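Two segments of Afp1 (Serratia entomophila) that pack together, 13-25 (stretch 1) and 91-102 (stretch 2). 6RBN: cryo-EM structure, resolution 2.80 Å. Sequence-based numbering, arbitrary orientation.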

# COMPACT_ATOMS: atom_id res chain seq x y z
N PRO A 13 39.40 1.66 -14.23
CA PRO A 13 39.10 1.48 -15.65
C PRO A 13 38.32 2.65 -16.22
O PRO A 13 37.73 3.47 -15.52
CB PRO A 13 38.26 0.20 -15.67
CG PRO A 13 38.57 -0.49 -14.43
CD PRO A 13 38.83 0.57 -13.42
N ILE A 14 38.32 2.72 -17.55
CA ILE A 14 37.77 3.85 -18.29
C ILE A 14 36.40 3.45 -18.81
O ILE A 14 36.26 2.36 -19.38
CB ILE A 14 38.69 4.26 -19.46
CG1 ILE A 14 40.08 4.58 -18.93
CG2 ILE A 14 38.14 5.46 -20.17
CD1 ILE A 14 41.12 4.69 -20.00
N PRO A 15 35.36 4.26 -18.62
CA PRO A 15 34.05 3.94 -19.19
C PRO A 15 33.98 4.24 -20.68
O PRO A 15 34.89 4.82 -21.27
CB PRO A 15 33.10 4.84 -18.39
CG PRO A 15 33.94 5.98 -17.97
CD PRO A 15 35.30 5.42 -17.71
N THR A 16 32.86 3.85 -21.28
CA THR A 16 32.69 3.89 -22.73
C THR A 16 31.96 5.13 -23.23
O THR A 16 32.00 5.41 -24.43
CB THR A 16 31.90 2.68 -23.22
OG1 THR A 16 30.61 2.66 -22.61
CG2 THR A 16 32.62 1.41 -22.91
N TYR A 17 31.27 5.87 -22.37
CA TYR A 17 30.31 6.86 -22.83
C TYR A 17 30.94 8.18 -23.25
O TYR A 17 30.22 9.09 -23.64
CB TYR A 17 29.23 7.10 -21.77
CG TYR A 17 29.71 7.65 -20.44
CD1 TYR A 17 30.06 6.80 -19.41
CD2 TYR A 17 29.78 9.02 -20.22
CE1 TYR A 17 30.49 7.30 -18.20
CE2 TYR A 17 30.21 9.52 -19.01
CZ TYR A 17 30.56 8.66 -18.01
OH TYR A 17 30.99 9.16 -16.81
N ARG A 18 32.26 8.31 -23.18
CA ARG A 18 32.94 9.55 -23.54
C ARG A 18 33.96 9.24 -24.62
O ARG A 18 34.97 8.59 -24.35
CB ARG A 18 33.62 10.17 -22.34
CG ARG A 18 34.17 11.54 -22.62
CD ARG A 18 32.99 12.43 -22.86
NE ARG A 18 32.25 12.63 -21.63
CZ ARG A 18 30.94 12.85 -21.58
NH1 ARG A 18 30.33 13.04 -20.42
NH2 ARG A 18 30.23 12.81 -22.69
N PHE A 19 33.71 9.73 -25.83
CA PHE A 19 34.59 9.45 -26.94
C PHE A 19 34.45 10.53 -27.99
O PHE A 19 33.34 11.01 -28.26
CB PHE A 19 34.32 8.06 -27.54
CG PHE A 19 32.94 7.88 -28.12
CD1 PHE A 19 31.89 7.50 -27.32
CD2 PHE A 19 32.72 8.06 -29.48
CE1 PHE A 19 30.63 7.33 -27.85
CE2 PHE A 19 31.47 7.89 -30.01
CZ PHE A 19 30.42 7.53 -29.19
N ILE A 20 35.57 10.92 -28.59
CA ILE A 20 35.55 11.83 -29.73
C ILE A 20 35.99 11.05 -30.96
O ILE A 20 36.79 10.12 -30.88
CB ILE A 20 36.44 13.07 -29.49
CG1 ILE A 20 37.88 12.68 -29.21
CG2 ILE A 20 35.89 13.90 -28.36
CD1 ILE A 20 38.83 13.85 -29.19
N VAL A 21 35.43 11.43 -32.10
CA VAL A 21 35.70 10.76 -33.37
C VAL A 21 36.24 11.80 -34.33
O VAL A 21 35.49 12.65 -34.82
CB VAL A 21 34.45 10.07 -33.94
CG1 VAL A 21 34.75 9.46 -35.29
CG2 VAL A 21 33.94 9.01 -32.99
N THR A 22 37.54 11.75 -34.58
CA THR A 22 38.18 12.59 -35.58
C THR A 22 38.13 11.85 -36.91
O THR A 22 38.83 10.86 -37.10
CB THR A 22 39.61 12.93 -35.19
OG1 THR A 22 39.61 13.60 -33.93
CG2 THR A 22 40.23 13.83 -36.23
N LEU A 23 37.30 12.33 -37.82
CA LEU A 23 37.00 11.64 -39.07
C LEU A 23 37.72 12.38 -40.19
O LEU A 23 37.21 13.35 -40.75
CB LEU A 23 35.49 11.57 -39.28
CG LEU A 23 34.89 10.70 -40.38
CD1 LEU A 23 33.63 10.06 -39.88
CD2 LEU A 23 34.59 11.52 -41.62
N GLY A 24 38.93 11.93 -40.51
CA GLY A 24 39.73 12.58 -41.51
C GLY A 24 40.49 13.76 -40.94
O GLY A 24 41.52 13.58 -40.28
N ASP A 25 40.00 14.97 -41.20
CA ASP A 25 40.59 16.18 -40.64
C ASP A 25 39.60 16.95 -39.78
O ASP A 25 39.94 18.04 -39.30
CB ASP A 25 41.12 17.08 -41.76
CG ASP A 25 42.35 16.50 -42.43
OD1 ASP A 25 43.13 15.79 -41.75
OD2 ASP A 25 42.55 16.75 -43.64
N LYS A 91 39.45 8.08 -49.20
CA LYS A 91 39.64 7.29 -48.00
C LYS A 91 40.17 8.17 -46.88
O LYS A 91 41.08 8.98 -47.08
CB LYS A 91 40.59 6.13 -48.27
CG LYS A 91 40.01 5.07 -49.17
CD LYS A 91 40.95 3.90 -49.31
CE LYS A 91 40.35 2.83 -50.21
NZ LYS A 91 41.25 1.66 -50.33
N LYS A 92 39.61 8.00 -45.69
CA LYS A 92 39.93 8.82 -44.54
C LYS A 92 40.45 7.94 -43.41
O LYS A 92 40.19 6.74 -43.37
CB LYS A 92 38.71 9.60 -44.05
CG LYS A 92 38.24 10.69 -44.99
CD LYS A 92 37.02 11.37 -44.43
CE LYS A 92 36.65 12.60 -45.23
NZ LYS A 92 36.22 12.29 -46.61
N ASP A 93 41.19 8.56 -42.50
CA ASP A 93 41.68 7.89 -41.30
C ASP A 93 40.88 8.32 -40.08
O ASP A 93 40.70 9.52 -39.84
CB ASP A 93 43.17 8.15 -41.11
CG ASP A 93 43.54 9.61 -41.28
OD1 ASP A 93 42.67 10.40 -41.70
OD2 ASP A 93 44.71 9.96 -41.01
N ILE A 94 40.39 7.34 -39.32
CA ILE A 94 39.48 7.58 -38.21
C ILE A 94 40.25 7.43 -36.91
O ILE A 94 41.05 6.50 -36.76
CB ILE A 94 38.29 6.60 -38.26
CG1 ILE A 94 37.70 6.52 -39.66
CG2 ILE A 94 37.22 6.99 -37.27
CD1 ILE A 94 37.16 7.80 -40.17
N MET A 95 40.01 8.33 -35.96
CA MET A 95 40.54 8.21 -34.62
C MET A 95 39.39 8.28 -33.63
O MET A 95 38.64 9.25 -33.63
CB MET A 95 41.54 9.31 -34.30
CG MET A 95 42.26 9.10 -32.98
SD MET A 95 43.22 10.53 -32.52
CE MET A 95 44.38 10.54 -33.86
N ILE A 96 39.26 7.26 -32.79
CA ILE A 96 38.24 7.23 -31.74
C ILE A 96 38.98 7.21 -30.41
O ILE A 96 39.64 6.22 -30.08
CB ILE A 96 37.30 6.03 -31.88
CG1 ILE A 96 36.55 6.11 -33.21
CG2 ILE A 96 36.32 6.00 -30.74
CD1 ILE A 96 35.77 4.88 -33.54
N SER A 97 38.85 8.29 -29.65
CA SER A 97 39.65 8.51 -28.45
C SER A 97 38.76 8.50 -27.22
O SER A 97 37.82 9.31 -27.13
CB SER A 97 40.37 9.86 -28.54
OG SER A 97 41.20 9.94 -29.67
N LEU A 98 39.05 7.62 -26.27
CA LEU A 98 38.44 7.74 -24.95
C LEU A 98 38.97 8.98 -24.26
O LEU A 98 40.18 9.17 -24.15
CB LEU A 98 38.70 6.50 -24.10
CG LEU A 98 37.91 5.25 -24.50
CD1 LEU A 98 38.34 4.07 -23.67
CD2 LEU A 98 36.45 5.52 -24.31
N THR A 99 38.06 9.83 -23.80
CA THR A 99 38.39 11.22 -23.51
C THR A 99 38.04 11.53 -22.06
O THR A 99 37.25 10.82 -21.42
CB THR A 99 37.62 12.13 -24.50
OG1 THR A 99 37.70 11.55 -25.80
CG2 THR A 99 38.25 13.50 -24.63
N ASN A 100 38.66 12.58 -21.54
CA ASN A 100 38.31 13.21 -20.28
C ASN A 100 36.89 13.79 -20.36
O ASN A 100 36.30 13.92 -21.44
CB ASN A 100 39.34 14.30 -19.97
CG ASN A 100 39.35 14.71 -18.52
OD1 ASN A 100 38.56 14.21 -17.71
ND2 ASN A 100 40.25 15.62 -18.18
N GLU A 101 36.34 14.16 -19.19
CA GLU A 101 35.00 14.74 -19.15
C GLU A 101 34.95 16.09 -19.86
O GLU A 101 34.03 16.34 -20.65
CB GLU A 101 34.54 14.89 -17.70
CG GLU A 101 33.18 15.56 -17.54
CD GLU A 101 32.04 14.73 -18.09
OE1 GLU A 101 32.12 13.48 -18.06
OE2 GLU A 101 31.05 15.32 -18.58
N ALA A 102 35.93 16.96 -19.61
CA ALA A 102 35.95 18.25 -20.28
C ALA A 102 36.37 18.14 -21.74
O ALA A 102 35.99 18.99 -22.54
CB ALA A 102 36.89 19.20 -19.55

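The frame of this contact is an antiparallel pair of strands, Phe19 to Leu23 running against the strand that ends at Thr99, with their N-to-C directions 160° apart. The backbone does most of the fastening. At Ile20 and Ser97 both amides are used: Ile20 N donates to Ser97 O at 3.1 Å, and Ser97 N returns a bond to Ile20 O at 3.0 Å. Two residues along, the pattern repeats, with Thr22 N to Met95 O at 2.9 Å and Met95 N to Thr22 O at 3.0 Å. Beyond the strand, Gly24 N still reaches Asp93 O at 3.1 Å, while at the other end Thr99 N makes a weak bond to Arg18 O at 3.4 Å. Between these pairs the strands draw closer, and alpha carbons meet carbonyls already in use: Phe19 CA lies 3.2 Å from Ser97 O, and Val21 CA 3.3 Å from Met95 O.

Alternation then sorts the side chains. Phe19, Val21 and Leu23 share one face with Leu98, Ile96 and Ile94, and all six are buried, so the rule here is wholly apolar. The beta-branched residues fill space close to the backbone: Val21 CG2 touches Ile96 CG1 at 3.9 Å, and Val21 CG1 reaches diagonally to Ile94 CG2 at 4.0 Å. Ile94, with chi1 and chi2 both m, brings its CD1 to 3.7 Å from Leu23 CG. Phe19 CB lies 4.3 Å from Ile96 CG2, and its ring atom CD2 is as near, although the end of the side chain leads away. The end of Leu98 comes nearer to stretch 1, where its CD1 meets Ile14 CG2 at 3.8 Å and its CD2 packs 3.5 Å from Pro15 O; the loop before the strand thus adds to the apolar layer.

The other face, carrying Ile20, Thr22, Met95 and Ser97, is more mixed. Ile20 lies against the small Ser97, with Ile20 CG1 3.8 Å from Ser97 CB. Thr22 CB and Met95 CB stand 4.2 Å apart. Thr99 OG1 bonds back to Ser97 O at 2.6 Å, giving its hydroxyl a partner within its own stretch; Thr99 OG1 also lies 3.6 Å from Ile20 CG1.

Charge is placed past the end of the ladder. Arg18, the residue with the most area covered by the other stretch, bends through p values at chi2 and chi3. Its CG passes 3.4 Å from Asn100 O, and NH1 forms a salt bridge with Glu101 OE1 at 3.0 Å, the carboxylate oxygen meeting the edge of the guanidinium. A long side chain suits the site of Arg18, whose CG packs 4.0 Å from Thr99 CB while its NH1 reaches Glu101 OE1.

Gly24 closes the other end. Its phi of 83° and psi of -102° would jam a CB against the preceding carbonyl oxygen, and an ideal CB would also fall 3.0 Å from Lys92 CD. The Lys92 stem packs over Gly24, with Lys92 CB 4.0 Å from Gly24 CA, and against Leu23, with Lys92 CD 3.7 Å from Leu23 CD2. Altogether the contact buries 906 Å², summed over both sides.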